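Long-range contact in putative Lipoprotein (Shewanella oneidensis, PDB 3U24), which is of unknown function but binds zinc and calcium ions and is probably related to metallopeptidases: residues S164-N178 against L224-S238. Sequence-based numbering, arbitrary orientation.
Sequences SQPTLEHTELAVLQN and LNAQVSQLKKEGARS. With ACY (acetic acid), chain Q.
Thr-171 faces Val-228, and Val-175 faces Leu-224, where helices 168-178 and 224-234 run nearly antiparallel. Their axes approach to 9.4 Å, with 154° between directions. Beyond the helix ends, Thr-167 and Arg-237 bring their backbones together, CA to CA 4.7 Å.

The helix interface packs knobs into holes. The Thr-171 side chain is the knob in a hole made by Leu-224, Gln-227, Val-228 and Leu-231. Its CG2 lies anti to the backbone N and touches CG2 of Val-228 at 3.8 Å. Its OG1 donates to Thr-167 O, which also takes Thr-171 N from the other face of the carbonyl plane. Leu-224 enters among Thr-171, Ala-174, Val-175 and Asn-178, with its CD1 3.8 Å from Ala-174 CB. Val-175 lies alongside, its CG2 3.7 Å from Leu-224 CB. Val-228 fits among Leu-168, Thr-171, Glu-172 and Val-175.

This is an antiparallel helix pair in the largely helical DUF885 fold, joining helix 168-179 to the C-terminal end of the long helix 200-234. Gly-235, with positive phi, follows the last helical residue and turns the chain away. Ala-236 then packs its CB against that of Leu-168.

Arg-237 secures the loop before helix 168-178. Its chain bends at chi3 (-61°), turning the guanidinium edge to two successive carbonyls. NE donates to Gln-165 O at 2.7 Å, nearly in the guanidinium plane and with an N-H...O angle of 163°. NH2 makes a weak bond to Ser-164 O at 3.3 Å. A leucine here would probably leave both carbonyls without these donors and the 164-166 loop less firmly held. A water accepts from Arg-237 N and donates to Pro-166 O. Trp-116 touches Arg-237 and Thr-167, and meets the His-170 ring edge-to-face. Thr-167, at the N-cap position, hydrogen-bonds through OG1 to His-170 ND1.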
loop_
_atom_site.group_PDB
_atom_site.type_symbol
_atom_site.label_atom_id
_atom_site.label_comp_id
_atom_site.label_asym_id
_atom_site.label_seq_id
_atom_site.Cartn_x
_atom_site.Cartn_y
_atom_site.Cartn_z
ATOM N N SER A 164 -4.849 -2.469 -26.430
ATOM C CA SER A 164 -5.262 -3.584 -27.256
ATOM C C SER A 164 -5.887 -4.666 -26.382
ATOM O O SER A 164 -5.266 -5.087 -25.417
ATOM C CB SER A 164 -4.021 -4.148 -27.967
ATOM O OG SER A 164 -4.344 -5.366 -28.599
ATOM N N GLN A 165 -7.094 -5.100 -26.736
ATOM C CA GLN A 165 -7.877 -6.056 -25.954
ATOM C C GLN A 165 -7.947 -5.662 -24.496
ATOM O O GLN A 165 -7.522 -6.407 -23.637
ATOM C CB GLN A 165 -7.325 -7.481 -26.066
ATOM C CG GLN A 165 -7.309 -8.003 -27.490
ATOM C CD GLN A 165 -8.687 -8.043 -28.084
ATOM O OE1 GLN A 165 -9.634 -8.654 -27.513
ATOM N NE2 GLN A 165 -8.845 -7.358 -29.220
ATOM N N PRO A 166 -8.512 -4.499 -24.215
ATOM C CA PRO A 166 -8.534 -4.081 -22.815
ATOM C C PRO A 166 -9.576 -4.818 -22.032
ATOM O O PRO A 166 -10.493 -5.363 -22.614
ATOM C CB PRO A 166 -8.908 -2.594 -22.886
ATOM C CG PRO A 166 -9.660 -2.449 -24.181
ATOM C CD PRO A 166 -9.061 -3.480 -25.118
ATOM N N THR A 167 -9.429 -4.830 -20.715
ATOM C CA THR A 167 -10.487 -5.319 -19.841
ATOM C C THR A 167 -11.570 -4.261 -19.712
ATOM O O THR A 167 -11.343 -3.040 -19.839
ATOM C CB THR A 167 -10.004 -5.640 -18.411
ATOM O OG1 THR A 167 -9.783 -4.406 -17.720
ATOM C CG2 THR A 167 -8.729 -6.484 -18.409
ATOM N N LEU A 168 -12.772 -4.719 -19.437
ATOM C CA LEU A 168 -13.872 -3.795 -19.287
ATOM C C LEU A 168 -13.632 -2.929 -18.054
ATOM O O LEU A 168 -13.882 -1.721 -18.062
ATOM C CB LEU A 168 -15.208 -4.550 -19.119
ATOM C CG LEU A 168 -16.385 -3.634 -18.753
ATOM C CD1 LEU A 168 -16.587 -2.595 -19.866
ATOM C CD2 LEU A 168 -17.666 -4.466 -18.440
ATOM N N GLU A 169 -13.208 -3.567 -16.979
ATOM C CA GLU A 169 -13.102 -2.875 -15.691
ATOM C C GLU A 169 -12.058 -1.731 -15.730
ATOM O O GLU A 169 -12.294 -0.636 -15.207
ATOM C CB GLU A 169 -12.742 -3.865 -14.568
ATOM C CG GLU A 169 -13.883 -4.848 -14.241
ATOM C CD GLU A 169 -14.056 -5.998 -15.277
ATOM O OE1 GLU A 169 -13.241 -6.126 -16.244
ATOM O OE2 GLU A 169 -15.020 -6.784 -15.116
ATOM N N HIS A 170 -10.911 -1.965 -16.353
ATOM C CA HIS A 170 -9.892 -0.918 -16.334
ATOM C C HIS A 170 -10.270 0.180 -17.283
ATOM O O HIS A 170 -9.877 1.344 -17.081
ATOM C CB HIS A 170 -8.488 -1.495 -16.617
ATOM C CG HIS A 170 -7.991 -2.437 -15.530
ATOM N ND1 HIS A 170 -8.303 -3.740 -15.505
ATOM C CD2 HIS A 170 -7.237 -2.193 -14.364
ATOM C CE1 HIS A 170 -7.747 -4.332 -14.421
ATOM N NE2 HIS A 170 -7.103 -3.388 -13.712
ATOM N N THR A 171 -11.037 -0.154 -18.321
ATOM C CA THR A 171 -11.479 0.869 -19.258
ATOM C C THR A 171 -12.496 1.796 -18.574
ATOM O O THR A 171 -12.475 3.018 -18.796
ATOM C CB THR A 171 -12.044 0.283 -20.564
ATOM O OG1 THR A 171 -11.144 -0.710 -21.106
ATOM C CG2 THR A 171 -12.272 1.379 -21.601
ATOM N N GLU A 172 -13.315 1.223 -17.687
ATOM C CA GLU A 172 -14.330 1.979 -16.989
ATOM C C GLU A 172 -13.619 2.872 -16.008
ATOM O O GLU A 172 -13.978 4.014 -15.811
ATOM C CB GLU A 172 -15.294 1.049 -16.209
ATOM C CG GLU A 172 -16.325 0.310 -17.062
ATOM C CD GLU A 172 -17.146 -0.784 -16.321
ATOM O OE1 GLU A 172 -16.658 -1.507 -15.381
ATOM O OE2 GLU A 172 -18.311 -0.973 -16.748
ATOM N N LEU A 173 -12.616 2.327 -15.369
ATOM C CA LEU A 173 -11.836 3.134 -14.443
ATOM C C LEU A 173 -11.159 4.328 -15.195
ATOM O O LEU A 173 -11.202 5.469 -14.735
ATOM C CB LEU A 173 -10.844 2.276 -13.689
ATOM C CG LEU A 173 -10.020 2.987 -12.610
ATOM C CD1 LEU A 173 -10.878 3.611 -11.474
ATOM C CD2 LEU A 173 -8.933 2.042 -12.077
ATOM N N ALA A 174 -10.603 4.045 -16.359
ATOM C CA ALA A 174 -9.995 5.086 -17.197
ATOM C C ALA A 174 -10.961 6.249 -17.449
ATOM O O ALA A 174 -10.564 7.412 -17.392
ATOM C CB ALA A 174 -9.510 4.502 -18.521
ATOM N N VAL A 175 -12.217 5.923 -17.739
ATOM C CA VAL A 175 -13.212 6.965 -18.066
ATOM C C VAL A 175 -13.397 7.905 -16.848
ATOM O O VAL A 175 -13.283 9.131 -16.942
ATOM C CB VAL A 175 -14.580 6.384 -18.435
ATOM C CG1 VAL A 175 -15.630 7.519 -18.526
ATOM C CG2 VAL A 175 -14.500 5.555 -19.708
ATOM N N LEU A 176 -13.627 7.282 -15.715
ATOM C CA LEU A 176 -13.835 7.948 -14.470
ATOM C C LEU A 176 -12.618 8.761 -14.006
ATOM O O LEU A 176 -12.756 9.931 -13.652
ATOM C CB LEU A 176 -14.188 6.860 -13.491
ATOM C CG LEU A 176 -14.472 7.188 -12.062
ATOM C CD1 LEU A 176 -15.037 5.880 -11.441
ATOM C CD2 LEU A 176 -13.154 7.645 -11.423
ATOM N N GLN A 177 -11.423 8.178 -14.054
ATOM C CA GLN A 177 -10.250 8.923 -13.644
ATOM C C GLN A 177 -9.902 10.063 -14.599
ATOM O O GLN A 177 -9.527 11.133 -14.146
ATOM C CB GLN A 177 -9.082 7.989 -13.427
ATOM C CG GLN A 177 -9.290 7.069 -12.215
ATOM C CD GLN A 177 -8.151 6.114 -12.002
ATOM O OE1 GLN A 177 -7.444 5.750 -12.935
ATOM N NE2 GLN A 177 -7.953 5.709 -10.775
ATOM N N ASN A 178 -10.065 9.864 -15.912
ATOM C CA ASN A 178 -9.747 10.924 -16.874
ATOM C C ASN A 178 -10.760 12.036 -16.836
ATOM O O ASN A 178 -10.407 13.181 -17.123
ATOM C CB ASN A 178 -9.567 10.413 -18.305
ATOM C CG ASN A 178 -8.196 9.846 -18.541
ATOM O OD1 ASN A 178 -7.228 10.612 -18.768
ATOM N ND2 ASN A 178 -8.075 8.512 -18.463
ATOM N N LEU A 224 -12.800 6.614 -25.034
ATOM C CA LEU A 224 -12.917 5.623 -23.955
ATOM C C LEU A 224 -14.370 5.178 -23.801
ATOM O O LEU A 224 -14.629 4.006 -23.655
ATOM C CB LEU A 224 -12.349 6.155 -22.641
ATOM C CG LEU A 224 -10.814 6.336 -22.471
ATOM C CD1 LEU A 224 -10.472 7.029 -21.158
ATOM C CD2 LEU A 224 -10.070 5.018 -22.546
ATOM N N ASN A 225 -15.311 6.116 -23.891
ATOM C CA ASN A 225 -16.733 5.775 -23.805
ATOM C C ASN A 225 -17.157 4.867 -24.949
ATOM O O ASN A 225 -17.930 3.903 -24.736
ATOM C CB ASN A 225 -17.647 7.013 -23.766
ATOM C CG ASN A 225 -17.674 7.713 -22.396
ATOM O OD1 ASN A 225 -17.412 7.133 -21.329
ATOM N ND2 ASN A 225 -17.989 8.987 -22.438
ATOM N N ALA A 226 -16.678 5.157 -26.161
ATOM C CA ALA A 226 -16.972 4.274 -27.280
ATOM C C ALA A 226 -16.377 2.878 -27.006
ATOM O O ALA A 226 -17.018 1.854 -27.302
ATOM C CB ALA A 226 -16.494 4.855 -28.632
ATOM N N GLN A 227 -15.195 2.809 -26.406
ATOM C CA GLN A 227 -14.618 1.489 -26.096
ATOM C C GLN A 227 -15.457 0.691 -25.067
ATOM O O GLN A 227 -15.721 -0.475 -25.263
ATOM C CB GLN A 227 -13.162 1.581 -25.645
ATOM C CG GLN A 227 -12.238 2.152 -26.713
ATOM C CD GLN A 227 -11.953 1.142 -27.809
ATOM O OE1 GLN A 227 -11.481 0.014 -27.543
ATOM N NE2 GLN A 227 -12.222 1.516 -29.017
ATOM N N VAL A 228 -15.842 1.318 -23.970
ATOM C CA VAL A 228 -16.650 0.659 -22.936
ATOM C C VAL A 228 -17.929 0.088 -23.602
ATOM O O VAL A 228 -18.309 -1.070 -23.389
ATOM C CB VAL A 228 -17.103 1.684 -21.841
ATOM C CG1 VAL A 228 -18.202 1.119 -20.932
ATOM C CG2 VAL A 228 -15.904 2.191 -21.049
ATOM N N SER A 229 -18.557 0.905 -24.434
ATOM C CA SER A 229 -19.766 0.493 -25.094
ATOM C C SER A 229 -19.534 -0.770 -25.977
ATOM O O SER A 229 -20.297 -1.719 -25.880
ATOM C CB SER A 229 -20.353 1.651 -25.907
ATOM O OG SER A 229 -21.374 1.156 -26.716
ATOM N N GLN A 230 -18.476 -0.768 -26.782
ATOM C CA GLN A 230 -18.085 -1.902 -27.614
ATOM C C GLN A 230 -17.747 -3.142 -26.743
ATOM O O GLN A 230 -18.142 -4.254 -27.076
ATOM C CB GLN A 230 -16.887 -1.471 -28.491
ATOM C CG GLN A 230 -16.326 -2.450 -29.546
ATOM C CD GLN A 230 -15.022 -1.934 -30.266
ATOM O OE1 GLN A 230 -14.633 -0.758 -30.139
ATOM N NE2 GLN A 230 -14.357 -2.824 -31.023
ATOM N N LEU A 231 -17.025 -2.937 -25.637
ATOM C CA LEU A 231 -16.639 -4.042 -24.747
ATOM C C LEU A 231 -17.876 -4.679 -24.092
ATOM O O LEU A 231 -17.954 -5.899 -23.956
ATOM C CB LEU A 231 -15.651 -3.579 -23.671
ATOM C CG LEU A 231 -14.248 -3.145 -24.161
ATOM C CD1 LEU A 231 -13.480 -2.365 -23.090
ATOM C CD2 LEU A 231 -13.439 -4.334 -24.717
ATOM N N LYS A 232 -18.856 -3.855 -23.728
ATOM C CA LYS A 232 -20.093 -4.394 -23.171
ATOM C C LYS A 232 -20.845 -5.282 -24.184
ATOM O O LYS A 232 -21.321 -6.351 -23.803
ATOM C CB LYS A 232 -20.967 -3.281 -22.610
ATOM C CG LYS A 232 -20.347 -2.642 -21.352
ATOM C CD LYS A 232 -21.180 -1.469 -20.917
ATOM C CE LYS A 232 -20.702 -0.786 -19.647
ATOM N NZ LYS A 232 -21.268 0.609 -19.626
ATOM N N LYS A 233 -20.908 -4.866 -25.453
ATOM C CA LYS A 233 -21.567 -5.662 -26.502
ATOM C C LYS A 233 -20.790 -6.931 -26.920
ATOM O O LYS A 233 -21.386 -7.981 -27.049
ATOM C CB LYS A 233 -21.805 -4.842 -27.788
ATOM C CG LYS A 233 -22.761 -3.658 -27.655
ATOM C CD LYS A 233 -23.056 -2.996 -29.016
ATOM C CE LYS A 233 -23.979 -1.773 -28.878
ATOM N NZ LYS A 233 -24.020 -0.906 -30.099
ATOM N N GLU A 234 -19.484 -6.812 -27.145
ATOM C CA GLU A 234 -18.690 -7.824 -27.859
ATOM C C GLU A 234 -17.919 -8.757 -26.918
ATOM O O GLU A 234 -17.384 -9.762 -27.353
ATOM C CB GLU A 234 -17.669 -7.128 -28.804
ATOM C CG GLU A 234 -18.298 -6.315 -29.947
ATOM C CD GLU A 234 -17.299 -5.666 -30.942
ATOM O OE1 GLU A 234 -16.050 -5.535 -30.674
ATOM O OE2 GLU A 234 -17.802 -5.267 -32.033
ATOM N N GLY A 235 -17.833 -8.409 -25.640
ATOM C CA GLY A 235 -17.002 -9.138 -24.700
ATOM C C GLY A 235 -15.651 -8.467 -24.566
ATOM O O GLY A 235 -15.287 -7.569 -25.337
ATOM N N ALA A 236 -14.905 -8.876 -23.565
ATOM C CA ALA A 236 -13.684 -8.170 -23.185
ATOM C C ALA A 236 -12.728 -9.153 -22.539
ATOM O O ALA A 236 -13.148 -10.168 -21.956
ATOM C CB ALA A 236 -14.019 -7.008 -22.250
ATOM N N ARG A 237 -11.440 -8.850 -22.615
ATOM C CA ARG A 237 -10.441 -9.591 -21.839
ATOM C C ARG A 237 -10.832 -9.710 -20.335
ATOM O O ARG A 237 -11.352 -8.745 -19.744
ATOM C CB ARG A 237 -9.074 -8.903 -21.941
ATOM C CG ARG A 237 -7.966 -9.809 -21.473
ATOM C CD ARG A 237 -6.678 -9.059 -21.216
ATOM N NE ARG A 237 -6.104 -8.379 -22.387
ATOM C CZ ARG A 237 -5.020 -8.781 -23.063
ATOM N NH1 ARG A 237 -4.398 -9.916 -22.735
ATOM N NH2 ARG A 237 -4.528 -8.034 -24.078
ATOM N N SER A 238 -10.599 -10.871 -19.742
ATOM C CA SER A 238 -10.903 -11.067 -18.336
ATOM C C SER A 238 -9.938 -10.221 -17.504
ATOM O O SER A 238 -8.792 -10.021 -17.888
ATOM C CB SER A 238 -10.735 -12.548 -17.905
ATOM O OG SER A 238 -10.742 -12.674 -16.470
HETATM C C ACY Q . -2.819 -3.452 -12.912
HETATM O O ACY Q . -4.049 -3.337 -12.667
HETATM O OXT ACY Q . -2.021 -4.120 -12.184
HETATM C CH3 ACY Q . -2.256 -2.720 -14.084
HETATM O O HOH W 1 -10.791 -6.827 -24.797
#